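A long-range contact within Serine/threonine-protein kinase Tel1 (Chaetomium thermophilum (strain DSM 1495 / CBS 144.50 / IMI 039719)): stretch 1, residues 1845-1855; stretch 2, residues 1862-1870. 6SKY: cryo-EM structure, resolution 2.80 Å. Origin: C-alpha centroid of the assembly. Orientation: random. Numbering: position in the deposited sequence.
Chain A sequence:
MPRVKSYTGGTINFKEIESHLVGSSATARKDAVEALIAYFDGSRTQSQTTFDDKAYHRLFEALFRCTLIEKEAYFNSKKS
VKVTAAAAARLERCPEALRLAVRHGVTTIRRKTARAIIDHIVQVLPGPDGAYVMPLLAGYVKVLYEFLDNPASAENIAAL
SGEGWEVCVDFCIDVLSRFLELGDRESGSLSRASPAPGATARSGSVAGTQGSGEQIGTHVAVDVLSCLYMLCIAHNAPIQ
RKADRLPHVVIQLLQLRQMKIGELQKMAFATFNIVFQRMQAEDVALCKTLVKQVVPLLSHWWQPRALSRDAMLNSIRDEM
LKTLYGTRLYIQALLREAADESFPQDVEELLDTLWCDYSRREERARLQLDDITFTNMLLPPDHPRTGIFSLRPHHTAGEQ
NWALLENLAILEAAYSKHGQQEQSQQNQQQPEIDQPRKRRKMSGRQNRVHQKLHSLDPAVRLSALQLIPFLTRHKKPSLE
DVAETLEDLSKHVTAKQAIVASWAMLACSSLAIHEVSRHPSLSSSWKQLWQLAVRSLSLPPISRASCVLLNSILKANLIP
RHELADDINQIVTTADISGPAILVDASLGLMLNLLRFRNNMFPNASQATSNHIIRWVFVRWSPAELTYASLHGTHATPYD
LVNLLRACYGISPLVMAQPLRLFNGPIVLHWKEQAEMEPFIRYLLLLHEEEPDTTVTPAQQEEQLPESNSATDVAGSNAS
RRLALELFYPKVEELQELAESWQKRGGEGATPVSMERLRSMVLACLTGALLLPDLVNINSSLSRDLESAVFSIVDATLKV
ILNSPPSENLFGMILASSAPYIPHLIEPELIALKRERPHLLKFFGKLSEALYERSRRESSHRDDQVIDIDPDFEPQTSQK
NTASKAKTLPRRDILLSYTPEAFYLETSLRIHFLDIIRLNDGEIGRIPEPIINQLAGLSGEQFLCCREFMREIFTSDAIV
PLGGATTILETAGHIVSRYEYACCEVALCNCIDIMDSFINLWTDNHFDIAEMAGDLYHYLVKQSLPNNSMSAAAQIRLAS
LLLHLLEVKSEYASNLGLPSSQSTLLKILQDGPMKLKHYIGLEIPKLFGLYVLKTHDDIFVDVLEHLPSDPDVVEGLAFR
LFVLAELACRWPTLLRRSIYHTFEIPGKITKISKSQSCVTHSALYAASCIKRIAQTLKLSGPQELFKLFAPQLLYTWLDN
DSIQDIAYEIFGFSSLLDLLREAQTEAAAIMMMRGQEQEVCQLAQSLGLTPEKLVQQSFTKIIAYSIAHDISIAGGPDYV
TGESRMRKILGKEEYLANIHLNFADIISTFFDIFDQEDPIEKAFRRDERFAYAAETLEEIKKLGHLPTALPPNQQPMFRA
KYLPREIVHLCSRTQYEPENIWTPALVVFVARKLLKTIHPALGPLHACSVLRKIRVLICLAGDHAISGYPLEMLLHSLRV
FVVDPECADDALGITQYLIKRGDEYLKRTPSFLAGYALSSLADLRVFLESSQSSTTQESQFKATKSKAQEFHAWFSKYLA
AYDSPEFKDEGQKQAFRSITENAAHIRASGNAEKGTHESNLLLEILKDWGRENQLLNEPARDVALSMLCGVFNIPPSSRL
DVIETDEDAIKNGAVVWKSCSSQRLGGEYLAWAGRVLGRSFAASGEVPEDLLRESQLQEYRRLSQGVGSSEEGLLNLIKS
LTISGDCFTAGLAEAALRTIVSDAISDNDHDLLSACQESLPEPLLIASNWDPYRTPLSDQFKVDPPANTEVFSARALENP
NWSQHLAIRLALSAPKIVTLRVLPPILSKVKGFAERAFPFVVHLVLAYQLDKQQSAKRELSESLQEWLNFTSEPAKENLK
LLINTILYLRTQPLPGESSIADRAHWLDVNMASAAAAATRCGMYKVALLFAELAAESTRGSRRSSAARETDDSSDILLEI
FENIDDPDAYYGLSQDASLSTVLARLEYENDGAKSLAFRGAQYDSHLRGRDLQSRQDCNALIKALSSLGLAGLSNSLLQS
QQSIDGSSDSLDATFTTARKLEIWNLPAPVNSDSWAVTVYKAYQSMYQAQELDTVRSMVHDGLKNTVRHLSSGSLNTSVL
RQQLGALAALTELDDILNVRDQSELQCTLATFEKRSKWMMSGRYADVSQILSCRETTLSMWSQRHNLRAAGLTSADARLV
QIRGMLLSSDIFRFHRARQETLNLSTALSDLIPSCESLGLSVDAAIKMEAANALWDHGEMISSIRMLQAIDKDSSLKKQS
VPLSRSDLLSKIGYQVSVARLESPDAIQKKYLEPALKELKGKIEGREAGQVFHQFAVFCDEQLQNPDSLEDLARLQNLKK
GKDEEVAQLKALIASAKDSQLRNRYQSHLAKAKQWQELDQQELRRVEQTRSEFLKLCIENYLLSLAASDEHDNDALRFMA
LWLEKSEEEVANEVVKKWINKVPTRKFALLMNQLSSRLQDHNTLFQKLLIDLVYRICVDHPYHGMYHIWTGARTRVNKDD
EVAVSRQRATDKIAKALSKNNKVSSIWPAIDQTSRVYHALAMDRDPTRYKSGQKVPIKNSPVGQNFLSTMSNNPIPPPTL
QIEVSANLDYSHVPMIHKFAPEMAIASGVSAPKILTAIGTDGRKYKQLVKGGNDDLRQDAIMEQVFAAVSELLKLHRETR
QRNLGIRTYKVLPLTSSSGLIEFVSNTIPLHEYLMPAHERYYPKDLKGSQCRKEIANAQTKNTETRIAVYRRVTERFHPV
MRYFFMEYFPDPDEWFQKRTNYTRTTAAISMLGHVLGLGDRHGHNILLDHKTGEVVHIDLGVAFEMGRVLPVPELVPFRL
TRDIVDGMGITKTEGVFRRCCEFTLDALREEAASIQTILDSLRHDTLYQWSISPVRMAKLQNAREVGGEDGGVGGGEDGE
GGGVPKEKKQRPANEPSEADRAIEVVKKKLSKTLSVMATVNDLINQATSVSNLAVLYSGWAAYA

Stretch 1 1845-1855: TILYLRTQPLP
Stretch 2 1862-1870: DRAHWLDVN

Stretch 1 enters in a helix that begins earlier in the chain (phi/psi about -60/-45 for Thr1845 to Leu1847, -63/-39 for Tyr1848 and -68/-27 for Leu1849; Leu1849 N to Thr1845 O 2.9 Å), passes through a type I turn from Leu1849 to Gln1852, and continues extended from Gln1852 to Pro1855 (phi -107 to -63°, psi 127 to 131°). Thr1851 (chi1 p) reaches back from the turn, its OG1 donating a hydrogen bond to Tyr1848 O at 2.9 Å. Stretch 2 lacks regular secondary structure: it coils compactly, with His1865 N donating to Asp1862 O at 2.9 Å, and opens out from Leu1867 (-118/-173) through Val1869 (-101/136). The two stretches run in opposite senses, CA atoms pairing Ile1846 with Leu1867 (8.1 Å), Leu1849 with Trp1866 (6.9 Å) and Arg1850 with Arg1863 (5.7 Å).

Trp1866 (chi1 -78°, chi2 118°) points toward stretch 1 and anchors the contact. Trp1866 NE1 donates a nearly straight hydrogen bond to Gln1852 O (3.0 Å, 164°); Leu1849 O is also near Trp1866 NE1, at 3.3 Å, but the angle is too poor for a bond. Leucines cover opposite faces of the indole: Leu1849 (m, t) lays CD2 over one, while Leu1854 (chi1 -109°, chi2 t) covers the other, its CD2 3.8 Å from the Trp1866 six-membered ring centroid and 10° off the normal, a CH-pi contact. Leu1854 CD1 also reaches Asp1862 O at 3.2 Å.

Arg1863 extends (m, t, t, chi4 -178°) along the turn backbone to Pro1853. Arg1863 CD lies 3.3 Å from Arg1850 O and 3.4 Å from Gln1852 O, and one guanidinium face is covered by Gln1852 C and Pro1853 N, so the group packs against peptide without a hydrogen bond to stretch 1. The helix side chains add apolar contacts: Leu1849 CD1 meets Leu1867 CD1 (m, t) at 4.0 Å, and Ile1846 CD1 (m, t) meets Val1869 CG1 (chi1 t) at 3.8 Å.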

# COMPACT_ATOMS: atom_id res chain seq x y z
N THR A 1845 30.93 5.13 -40.73
CA THR A 1845 32.35 5.31 -40.99
C THR A 1845 33.08 5.77 -39.74
O THR A 1845 34.19 5.30 -39.45
CB THR A 1845 32.56 6.32 -42.11
OG1 THR A 1845 31.84 5.89 -43.26
CG2 THR A 1845 34.02 6.40 -42.46
N ILE A 1846 32.50 6.70 -38.98
CA ILE A 1846 33.11 7.13 -37.73
C ILE A 1846 33.27 5.94 -36.78
O ILE A 1846 34.33 5.74 -36.16
CB ILE A 1846 32.29 8.25 -37.08
CG1 ILE A 1846 32.31 9.50 -37.95
CG2 ILE A 1846 32.81 8.57 -35.72
CD1 ILE A 1846 31.46 10.60 -37.41
N LEU A 1847 32.22 5.14 -36.65
CA LEU A 1847 32.29 3.96 -35.80
C LEU A 1847 33.39 3.02 -36.25
O LEU A 1847 34.16 2.50 -35.44
CB LEU A 1847 30.96 3.23 -35.79
CG LEU A 1847 29.82 3.84 -35.00
CD1 LEU A 1847 28.64 2.92 -35.10
CD2 LEU A 1847 30.24 4.00 -33.58
N TYR A 1848 33.48 2.76 -37.56
CA TYR A 1848 34.51 1.85 -38.05
C TYR A 1848 35.90 2.38 -37.78
O TYR A 1848 36.81 1.62 -37.45
CB TYR A 1848 34.32 1.60 -39.54
CG TYR A 1848 35.41 0.77 -40.15
CD1 TYR A 1848 35.43 -0.59 -39.96
CD2 TYR A 1848 36.41 1.34 -40.90
CE1 TYR A 1848 36.41 -1.35 -40.50
CE2 TYR A 1848 37.40 0.58 -41.44
CZ TYR A 1848 37.39 -0.77 -41.24
OH TYR A 1848 38.38 -1.54 -41.77
N LEU A 1849 36.10 3.69 -37.92
CA LEU A 1849 37.42 4.24 -37.66
C LEU A 1849 37.78 4.16 -36.18
O LEU A 1849 38.96 4.11 -35.84
CB LEU A 1849 37.49 5.69 -38.13
CG LEU A 1849 37.63 5.94 -39.62
CD1 LEU A 1849 37.50 7.40 -39.86
CD2 LEU A 1849 38.96 5.44 -40.11
N ARG A 1850 36.78 4.15 -35.30
CA ARG A 1850 37.07 3.96 -33.88
C ARG A 1850 37.64 2.58 -33.55
O ARG A 1850 38.12 2.40 -32.43
CB ARG A 1850 35.82 4.17 -33.06
CG ARG A 1850 35.67 5.55 -32.50
CD ARG A 1850 34.44 5.60 -31.65
NE ARG A 1850 34.27 4.36 -30.90
CZ ARG A 1850 34.74 4.17 -29.67
NH1 ARG A 1850 35.39 5.13 -29.05
NH2 ARG A 1850 34.54 3.00 -29.06
N THR A 1851 37.58 1.61 -34.45
CA THR A 1851 38.08 0.28 -34.17
C THR A 1851 39.42 -0.01 -34.82
O THR A 1851 39.90 -1.14 -34.72
CB THR A 1851 37.07 -0.79 -34.62
OG1 THR A 1851 37.08 -0.88 -36.04
CG2 THR A 1851 35.69 -0.44 -34.17
N GLN A 1852 40.03 0.96 -35.47
CA GLN A 1852 41.26 0.74 -36.19
C GLN A 1852 42.41 1.37 -35.44
O GLN A 1852 42.35 2.56 -35.12
CB GLN A 1852 41.18 1.33 -37.61
CG GLN A 1852 40.17 0.66 -38.50
CD GLN A 1852 40.36 -0.83 -38.57
OE1 GLN A 1852 39.47 -1.59 -38.26
NE2 GLN A 1852 41.54 -1.25 -38.98
N PRO A 1853 43.48 0.63 -35.15
CA PRO A 1853 44.57 1.19 -34.35
C PRO A 1853 45.39 2.20 -35.13
O PRO A 1853 45.82 1.95 -36.25
CB PRO A 1853 45.41 -0.04 -33.99
CG PRO A 1853 45.04 -1.06 -34.96
CD PRO A 1853 43.62 -0.83 -35.32
N LEU A 1854 45.60 3.35 -34.52
CA LEU A 1854 46.48 4.37 -35.07
C LEU A 1854 47.93 3.97 -34.87
O LEU A 1854 48.31 3.59 -33.76
CB LEU A 1854 46.21 5.71 -34.41
CG LEU A 1854 45.52 6.79 -35.21
CD1 LEU A 1854 45.26 7.98 -34.35
CD2 LEU A 1854 46.38 7.19 -36.36
N PRO A 1855 48.77 4.03 -35.90
CA PRO A 1855 50.18 3.69 -35.72
C PRO A 1855 50.86 4.66 -34.76
O PRO A 1855 50.76 5.88 -34.90
CB PRO A 1855 50.75 3.80 -37.13
CG PRO A 1855 49.57 3.61 -38.02
CD PRO A 1855 48.43 4.25 -37.31
N ASP A 1862 43.41 7.62 -28.44
CA ASP A 1862 44.01 8.32 -29.56
C ASP A 1862 43.32 8.03 -30.88
O ASP A 1862 43.51 8.77 -31.84
CB ASP A 1862 45.49 7.97 -29.69
CG ASP A 1862 46.21 8.02 -28.37
OD1 ASP A 1862 46.25 6.98 -27.69
OD2 ASP A 1862 46.72 9.10 -28.01
N ARG A 1863 42.49 6.99 -30.94
CA ARG A 1863 41.71 6.75 -32.14
C ARG A 1863 40.67 7.83 -32.37
O ARG A 1863 39.88 7.71 -33.31
CB ARG A 1863 41.04 5.39 -32.08
CG ARG A 1863 42.01 4.26 -32.00
CD ARG A 1863 41.32 2.94 -31.85
NE ARG A 1863 42.28 1.89 -31.57
CZ ARG A 1863 41.97 0.61 -31.42
NH1 ARG A 1863 42.91 -0.27 -31.17
NH2 ARG A 1863 40.72 0.22 -31.54
N ALA A 1864 40.63 8.85 -31.53
CA ALA A 1864 39.86 10.05 -31.77
C ALA A 1864 40.58 11.03 -32.67
O ALA A 1864 40.09 12.14 -32.88
CB ALA A 1864 39.51 10.74 -30.45
N HIS A 1865 41.73 10.64 -33.20
CA HIS A 1865 42.53 11.51 -34.05
C HIS A 1865 42.49 11.12 -35.51
O HIS A 1865 43.16 11.76 -36.32
CB HIS A 1865 43.98 11.54 -33.57
CG HIS A 1865 44.14 12.11 -32.20
ND1 HIS A 1865 45.34 12.09 -31.52
CD2 HIS A 1865 43.26 12.73 -31.38
CE1 HIS A 1865 45.18 12.66 -30.34
NE2 HIS A 1865 43.93 13.06 -30.23
N TRP A 1866 41.75 10.07 -35.88
CA TRP A 1866 41.54 9.78 -37.29
C TRP A 1866 40.89 10.96 -37.98
O TRP A 1866 41.41 11.49 -38.96
CB TRP A 1866 40.69 8.52 -37.45
CG TRP A 1866 41.42 7.25 -37.25
CD1 TRP A 1866 41.19 6.32 -36.29
CD2 TRP A 1866 42.49 6.74 -38.04
NE1 TRP A 1866 42.04 5.27 -36.43
CE2 TRP A 1866 42.86 5.51 -37.50
CE3 TRP A 1866 43.18 7.22 -39.15
CZ2 TRP A 1866 43.89 4.74 -38.02
CZ3 TRP A 1866 44.19 6.46 -39.66
CH2 TRP A 1866 44.54 5.24 -39.11
N LEU A 1867 39.75 11.39 -37.47
CA LEU A 1867 39.08 12.62 -37.86
C LEU A 1867 39.01 13.52 -36.64
O LEU A 1867 39.58 13.22 -35.59
CB LEU A 1867 37.70 12.34 -38.44
CG LEU A 1867 37.67 11.47 -39.69
CD1 LEU A 1867 36.25 11.19 -40.10
CD2 LEU A 1867 38.39 12.16 -40.81
N ASP A 1868 38.31 14.64 -36.77
CA ASP A 1868 38.06 15.53 -35.64
C ASP A 1868 36.56 15.75 -35.58
O ASP A 1868 36.02 16.67 -36.21
CB ASP A 1868 38.83 16.84 -35.77
CG ASP A 1868 40.22 16.75 -35.18
OD1 ASP A 1868 40.99 15.87 -35.60
OD2 ASP A 1868 40.54 17.56 -34.28
N VAL A 1869 35.88 14.90 -34.83
CA VAL A 1869 34.43 14.89 -34.77
C VAL A 1869 33.98 15.59 -33.51
O VAL A 1869 34.55 15.39 -32.43
CB VAL A 1869 33.90 13.45 -34.82
CG1 VAL A 1869 32.41 13.45 -35.02
CG2 VAL A 1869 34.57 12.69 -35.93
N ASN A 1870 32.97 16.44 -33.64
CA ASN A 1870 32.28 16.99 -32.49
C ASN A 1870 31.28 15.95 -32.02
O ASN A 1870 30.27 15.71 -32.68
CB ASN A 1870 31.59 18.30 -32.87
CG ASN A 1870 31.05 19.03 -31.68
OD1 ASN A 1870 29.85 19.20 -31.53
ND2 ASN A 1870 31.94 19.49 -30.82